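Local coordinates for Tae4 (Agrobacterium tumefaciens, PDB 6IJF), which is a type VI secretion amidase effector that probably cleaves amide bonds in the peptidoglycan of rival bacteria, at residues Y23-W35 against Y44-K58. Residues are numbered along the deposited sequence; the frame is centred on the assembly and turned at random.
Sequences YLSQRDLFTEIGW and YHNTCAIRVSIAFVK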
loop_
_atom_site.group_PDB
_atom_site.type_symbol
_atom_site.label_atom_id
_atom_site.label_comp_id
_atom_site.label_asym_id
_atom_site.label_seq_id
_atom_site.Cartn_x
_atom_site.Cartn_y
_atom_site.Cartn_z
ATOM N N TYR C 23 -4.630 17.020 10.748
ATOM C CA TYR C 23 -4.220 15.943 11.695
ATOM C C TYR C 23 -4.149 16.480 13.129
ATOM O O TYR C 23 -3.510 17.500 13.405
ATOM C CB TYR C 23 -2.871 15.315 11.354
ATOM C CG TYR C 23 -2.352 14.296 12.352
ATOM C CD1 TYR C 23 -3.052 13.125 12.634
ATOM C CD2 TYR C 23 -1.126 14.471 12.990
ATOM C CE1 TYR C 23 -2.566 12.180 13.537
ATOM C CE2 TYR C 23 -0.620 13.533 13.887
ATOM C CZ TYR C 23 -1.334 12.375 14.154
ATOM O OH TYR C 23 -0.851 11.424 15.027
ATOM N N LEU C 24 -4.673 15.690 14.058
ATOM C CA LEU C 24 -4.566 15.878 15.511
ATOM C C LEU C 24 -4.574 14.480 16.139
ATOM O O LEU C 24 -5.546 13.741 15.861
ATOM C CB LEU C 24 -5.768 16.751 15.907
ATOM C CG LEU C 24 -5.649 17.512 17.224
ATOM C CD1 LEU C 24 -4.535 18.549 17.123
ATOM C CD2 LEU C 24 -6.993 18.144 17.597
ATOM N N SER C 25 -3.479 14.077 16.792
ATOM C CA SER C 25 -3.302 12.749 17.436
ATOM C C SER C 25 -4.395 12.539 18.481
ATOM O O SER C 25 -5.003 13.554 18.935
ATOM C CB SER C 25 -1.938 12.623 18.088
ATOM O OG SER C 25 -1.871 13.507 19.180
ATOM N N GLN C 26 -4.641 11.306 18.888
ATOM C CA GLN C 26 -5.645 11.044 19.964
ATOM C C GLN C 26 -5.235 11.854 21.198
ATOM O O GLN C 26 -6.093 12.469 21.799
ATOM C CB GLN C 26 -5.691 9.563 20.336
ATOM C CG GLN C 26 -6.804 9.282 21.328
ATOM C CD GLN C 26 -6.557 8.075 22.194
ATOM O OE1 GLN C 26 -5.458 7.846 22.670
ATOM N NE2 GLN C 26 -7.602 7.316 22.432
ATOM N N ARG C 27 -3.939 11.877 21.519
ATOM C CA ARG C 27 -3.382 12.554 22.719
ATOM C C ARG C 27 -3.757 14.042 22.656
ATOM O O ARG C 27 -4.302 14.571 23.639
ATOM C CB ARG C 27 -1.879 12.289 22.761
ATOM C CG ARG C 27 -1.134 13.012 23.865
ATOM C CD ARG C 27 0.281 12.442 23.898
ATOM N NE ARG C 27 1.075 12.872 22.740
ATOM C CZ ARG C 27 2.200 12.284 22.291
ATOM N NH1 ARG C 27 2.660 11.174 22.839
ATOM N NH2 ARG C 27 2.911 12.846 21.334
ATOM N N ASP C 28 -3.546 14.691 21.516
ATOM C CA ASP C 28 -3.848 16.136 21.345
ATOM C C ASP C 28 -5.358 16.358 21.293
ATOM O O ASP C 28 -5.838 17.331 21.890
ATOM C CB ASP C 28 -3.124 16.715 20.122
ATOM C CG ASP C 28 -1.620 16.924 20.360
ATOM O OD1 ASP C 28 -1.237 17.271 21.503
ATOM O OD2 ASP C 28 -0.843 16.677 19.422
ATOM N N LEU C 29 -6.094 15.524 20.559
ATOM C CA LEU C 29 -7.574 15.664 20.465
ATOM C C LEU C 29 -8.182 15.659 21.884
ATOM O O LEU C 29 -9.049 16.506 22.189
ATOM C CB LEU C 29 -8.108 14.501 19.635
ATOM C CG LEU C 29 -9.624 14.427 19.532
ATOM C CD1 LEU C 29 -10.138 15.459 18.543
ATOM C CD2 LEU C 29 -10.065 13.034 19.129
ATOM N N PHE C 30 -7.809 14.682 22.699
ATOM C CA PHE C 30 -8.382 14.483 24.058
ATOM C C PHE C 30 -7.930 15.654 24.938
ATOM O O PHE C 30 -8.733 16.115 25.767
ATOM C CB PHE C 30 -7.973 13.114 24.610
ATOM C CG PHE C 30 -8.777 11.941 24.096
ATOM C CD1 PHE C 30 -9.523 12.028 22.932
ATOM C CD2 PHE C 30 -8.730 10.725 24.755
ATOM C CE1 PHE C 30 -10.213 10.927 22.449
ATOM C CE2 PHE C 30 -9.439 9.632 24.282
ATOM C CZ PHE C 30 -10.184 9.732 23.128
ATOM N N THR C 31 -6.687 16.149 24.763
ATOM C CA THR C 31 -6.207 17.336 25.529
ATOM C C THR C 31 -7.097 18.533 25.191
ATOM O O THR C 31 -7.550 19.212 26.120
ATOM C CB THR C 31 -4.721 17.621 25.313
ATOM O OG1 THR C 31 -4.041 16.422 25.692
ATOM C CG2 THR C 31 -4.223 18.785 26.153
ATOM N N GLU C 32 -7.402 18.773 23.917
ATOM C CA GLU C 32 -8.148 19.992 23.539
ATOM C C GLU C 32 -9.487 19.997 24.296
ATOM O O GLU C 32 -9.892 21.082 24.733
ATOM C CB GLU C 32 -8.360 20.108 22.030
ATOM C CG GLU C 32 -9.101 21.366 21.635
ATOM C CD GLU C 32 -9.291 21.549 20.148
ATOM O OE1 GLU C 32 -8.510 20.932 19.378
ATOM O OE2 GLU C 32 -10.179 22.353 19.756
ATOM N N ILE C 33 -10.137 18.835 24.443
ATOM C CA ILE C 33 -11.533 18.761 24.963
ATOM C C ILE C 33 -11.540 18.366 26.444
ATOM O O ILE C 33 -12.642 18.297 27.020
ATOM C CB ILE C 33 -12.408 17.828 24.119
ATOM C CG1 ILE C 33 -11.931 16.376 24.143
ATOM C CG2 ILE C 33 -12.528 18.371 22.703
ATOM C CD1 ILE C 33 -12.901 15.417 23.485
ATOM N N GLY C 34 -10.374 18.147 27.043
ATOM C CA GLY C 34 -10.270 17.942 28.500
ATOM C C GLY C 34 -10.481 16.490 28.879
ATOM O O GLY C 34 -10.898 16.235 30.012
ATOM N N TRP C 35 -10.162 15.553 27.987
ATOM C CA TRP C 35 -10.338 14.099 28.238
ATOM C C TRP C 35 -8.985 13.424 28.406
ATOM O O TRP C 35 -8.871 12.244 28.011
ATOM C CB TRP C 35 -11.096 13.447 27.088
ATOM C CG TRP C 35 -12.513 13.864 26.936
ATOM C CD1 TRP C 35 -13.149 14.954 27.456
ATOM C CD2 TRP C 35 -13.481 13.168 26.146
ATOM N NE1 TRP C 35 -14.456 14.975 27.041
ATOM C CE2 TRP C 35 -14.684 13.894 26.234
ATOM C CE3 TRP C 35 -13.441 12.003 25.376
ATOM C CZ2 TRP C 35 -15.841 13.479 25.580
ATOM C CZ3 TRP C 35 -14.590 11.594 24.735
ATOM C CH2 TRP C 35 -15.769 12.325 24.836
ATOM N N TYR C 44 -11.786 4.061 24.672
ATOM C CA TYR C 44 -11.715 5.349 23.928
ATOM C C TYR C 44 -10.716 5.277 22.769
ATOM O O TYR C 44 -10.361 6.349 22.215
ATOM C CB TYR C 44 -11.421 6.470 24.919
ATOM C CG TYR C 44 -12.553 6.642 25.894
ATOM C CD1 TYR C 44 -13.689 7.352 25.537
ATOM C CD2 TYR C 44 -12.529 6.033 27.143
ATOM C CE1 TYR C 44 -14.758 7.484 26.408
ATOM C CE2 TYR C 44 -13.594 6.158 28.029
ATOM C CZ TYR C 44 -14.707 6.889 27.661
ATOM O OH TYR C 44 -15.772 7.047 28.498
ATOM N N HIS C 45 -10.318 4.071 22.363
ATOM C CA HIS C 45 -9.358 3.901 21.233
ATOM C C HIS C 45 -9.950 4.463 19.934
ATOM O O HIS C 45 -9.163 5.010 19.122
ATOM C CB HIS C 45 -8.957 2.427 21.086
ATOM C CG HIS C 45 -7.846 2.046 22.007
ATOM N ND1 HIS C 45 -7.745 0.785 22.557
ATOM C CD2 HIS C 45 -6.790 2.750 22.486
ATOM C CE1 HIS C 45 -6.674 0.729 23.320
ATOM N NE2 HIS C 45 -6.078 1.921 23.301
ATOM N N ASN C 46 -11.247 4.251 19.707
ATOM C CA ASN C 46 -11.912 4.545 18.414
ATOM C C ASN C 46 -12.483 5.964 18.488
ATOM O O ASN C 46 -13.448 6.183 19.221
ATOM C CB ASN C 46 -12.907 3.449 18.033
ATOM C CG ASN C 46 -12.223 2.102 17.957
ATOM O OD1 ASN C 46 -12.685 1.145 18.573
ATOM N ND2 ASN C 46 -11.088 2.047 17.288
ATOM N N THR C 47 -11.873 6.908 17.778
ATOM C CA THR C 47 -12.121 8.369 17.938
ATOM C C THR C 47 -13.031 8.916 16.846
ATOM O O THR C 47 -13.316 10.129 16.900
ATOM C CB THR C 47 -10.767 9.098 17.980
ATOM O OG1 THR C 47 -10.150 8.892 16.707
ATOM C CG2 THR C 47 -9.863 8.597 19.088
ATOM N N CYS C 48 -13.510 8.098 15.893
ATOM C CA CYS C 48 -14.141 8.635 14.644
ATOM C C CYS C 48 -15.368 9.482 14.994
ATOM O O CYS C 48 -15.511 10.575 14.398
ATOM C CB CYS C 48 -14.491 7.542 13.639
ATOM S SG CYS C 48 -15.800 6.378 14.152
ATOM N N ALA C 49 -16.219 9.037 15.935
ATOM C CA ALA C 49 -17.483 9.741 16.266
ATOM C C ALA C 49 -17.212 11.010 17.116
ATOM O O ALA C 49 -17.942 12.019 16.930
ATOM C CB ALA C 49 -18.455 8.806 16.969
ATOM N N ILE C 50 -16.193 10.994 17.972
ATOM C CA ILE C 50 -15.669 12.211 18.678
ATOM C C ILE C 50 -15.254 13.270 17.646
ATOM O O ILE C 50 -15.646 14.455 17.762
ATOM C CB ILE C 50 -14.488 11.841 19.592
ATOM C CG1 ILE C 50 -14.899 10.830 20.658
ATOM C CG2 ILE C 50 -13.870 13.080 20.211
ATOM C CD1 ILE C 50 -13.727 10.146 21.335
ATOM N N ARG C 51 -14.497 12.860 16.635
ATOM C CA ARG C 51 -13.941 13.809 15.636
ATOM C C ARG C 51 -15.099 14.417 14.842
ATOM O O ARG C 51 -15.122 15.652 14.639
ATOM C CB ARG C 51 -12.888 13.103 14.770
ATOM C CG ARG C 51 -11.676 12.668 15.569
ATOM C CD ARG C 51 -10.696 11.817 14.774
ATOM N NE ARG C 51 -9.551 11.428 15.576
ATOM C CZ ARG C 51 -8.464 12.177 15.750
ATOM N NH1 ARG C 51 -8.392 13.374 15.190
ATOM N NH2 ARG C 51 -7.447 11.707 16.446
ATOM N N VAL C 52 -16.081 13.607 14.424
ATOM C CA VAL C 52 -17.245 14.153 13.665
ATOM C C VAL C 52 -18.113 15.036 14.584
ATOM O O VAL C 52 -18.536 16.137 14.115
ATOM C CB VAL C 52 -18.048 13.054 12.949
ATOM C CG1 VAL C 52 -19.346 13.627 12.372
ATOM C CG2 VAL C 52 -17.221 12.394 11.844
ATOM N N SER C 53 -18.348 14.633 15.830
ATOM C CA SER C 53 -19.085 15.468 16.839
ATOM C C SER C 53 -18.445 16.857 16.943
ATOM O O SER C 53 -19.158 17.866 16.805
ATOM C CB SER C 53 -19.115 14.816 18.197
ATOM O OG SER C 53 -19.781 13.585 18.184
ATOM N N ILE C 54 -17.122 16.922 17.072
ATOM C CA ILE C 54 -16.373 18.206 17.259
ATOM C C ILE C 54 -16.551 19.092 16.026
ATOM O O ILE C 54 -16.805 20.310 16.196
ATOM C CB ILE C 54 -14.905 17.920 17.582
ATOM C CG1 ILE C 54 -14.800 17.382 19.002
ATOM C CG2 ILE C 54 -14.049 19.155 17.371
ATOM C CD1 ILE C 54 -13.510 16.695 19.316
ATOM N N ALA C 55 -16.463 18.513 14.828
ATOM C CA ALA C 55 -16.672 19.258 13.574
ATOM C C ALA C 55 -18.040 19.973 13.617
ATOM O O ALA C 55 -18.109 21.187 13.260
ATOM C CB ALA C 55 -16.538 18.346 12.385
ATOM N N PHE C 56 -19.089 19.267 14.035
ATOM C CA PHE C 56 -20.475 19.826 14.103
ATOM C C PHE C 56 -20.545 20.920 15.186
ATOM O O PHE C 56 -20.946 22.061 14.866
ATOM C CB PHE C 56 -21.511 18.716 14.307
ATOM C CG PHE C 56 -21.962 18.090 13.005
ATOM C CD1 PHE C 56 -22.907 18.713 12.222
ATOM C CD2 PHE C 56 -21.366 16.942 12.513
ATOM C CE1 PHE C 56 -23.316 18.170 11.004
ATOM C CE2 PHE C 56 -21.759 16.397 11.298
ATOM C CZ PHE C 56 -22.754 17.005 10.558
ATOM N N VAL C 57 -20.128 20.597 16.401
ATOM C CA VAL C 57 -20.134 21.558 17.542
ATOM C C VAL C 57 -19.427 22.846 17.133
ATOM O O VAL C 57 -20.019 23.902 17.291
ATOM C CB VAL C 57 -19.471 20.946 18.777
ATOM C CG1 VAL C 57 -19.182 22.006 19.825
ATOM C CG2 VAL C 57 -20.323 19.836 19.338
ATOM N N LYS C 58 -18.221 22.765 16.575
ATOM C CA LYS C 58 -17.431 23.990 16.246
ATOM C C LYS C 58 -18.097 24.739 15.095
ATOM O O LYS C 58 -17.798 25.945 14.920
ATOM C CB LYS C 58 -15.987 23.633 15.907
ATOM C CG LYS C 58 -15.177 23.254 17.129
ATOM C CD LYS C 58 -13.721 23.153 16.794
ATOM C CE LYS C 58 -12.927 22.661 17.977
ATOM N NZ LYS C 58 -11.485 22.711 17.672
#
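With CG anti to its carbonyl carbon (chi1 -65°) and the chain extended from there to NE, Arg-51 reaches from helix 48-58 to the loop just before helix 26-33, whose N-cap is Ser-25; there its NH1 and NH2 both meet the carbonyl oxygen of Leu-24. The two bonds, 2.9 Å from NH1 and 2.8 Å from NH2 to Leu-24 O, lie close to both the guanidinium plane and the carbonyl plane. Arg-51 NE bonds to Thr-47 OG1 at 2.8 Å, also nearly in the guanidinium plane, and this bond together with the end-on pair holds the group's rotation; Pro-14 O also accepts from NH1. Leu-29 CD2 sits over the centre of one guanidinium face, 3.8 Å from Arg-51 CZ, while Leu-29 CD1 packs on Ile-54 CD1, 3.7 Å away. Ile-50 divides its branches: CG2 touches Leu-29 and Ile-33, whereas CD1 lies 3.8 Å from both Phe-30 CE1 and Trp-35 CZ3. Gln-26 CG covers the centre of one Phe-30 face; at the ring's edge lies Tyr-44 O, which also takes a weak bond from Gln-26 NE2. Toward the helix C-termini, the extended chains of Glu-32 and Lys-58 approach from opposite directions and form a salt bridge at the partly exposed margin, modelled unusually short at 2.5 Å from Glu-32 OE2 to Lys-58 NZ. The helix axes cross at 46°. Thr-47 OG1 and Gln-26 N also bond to acidic side chains of another protein's chain. Cys-48 packs on His-132 of strand 131-137, consistent with the papain-like arrangement of clan CA peptidases, in which the nucleophilic cysteine begins a helix packed against the sheet carrying the histidine; Cys-48 is probably that residue.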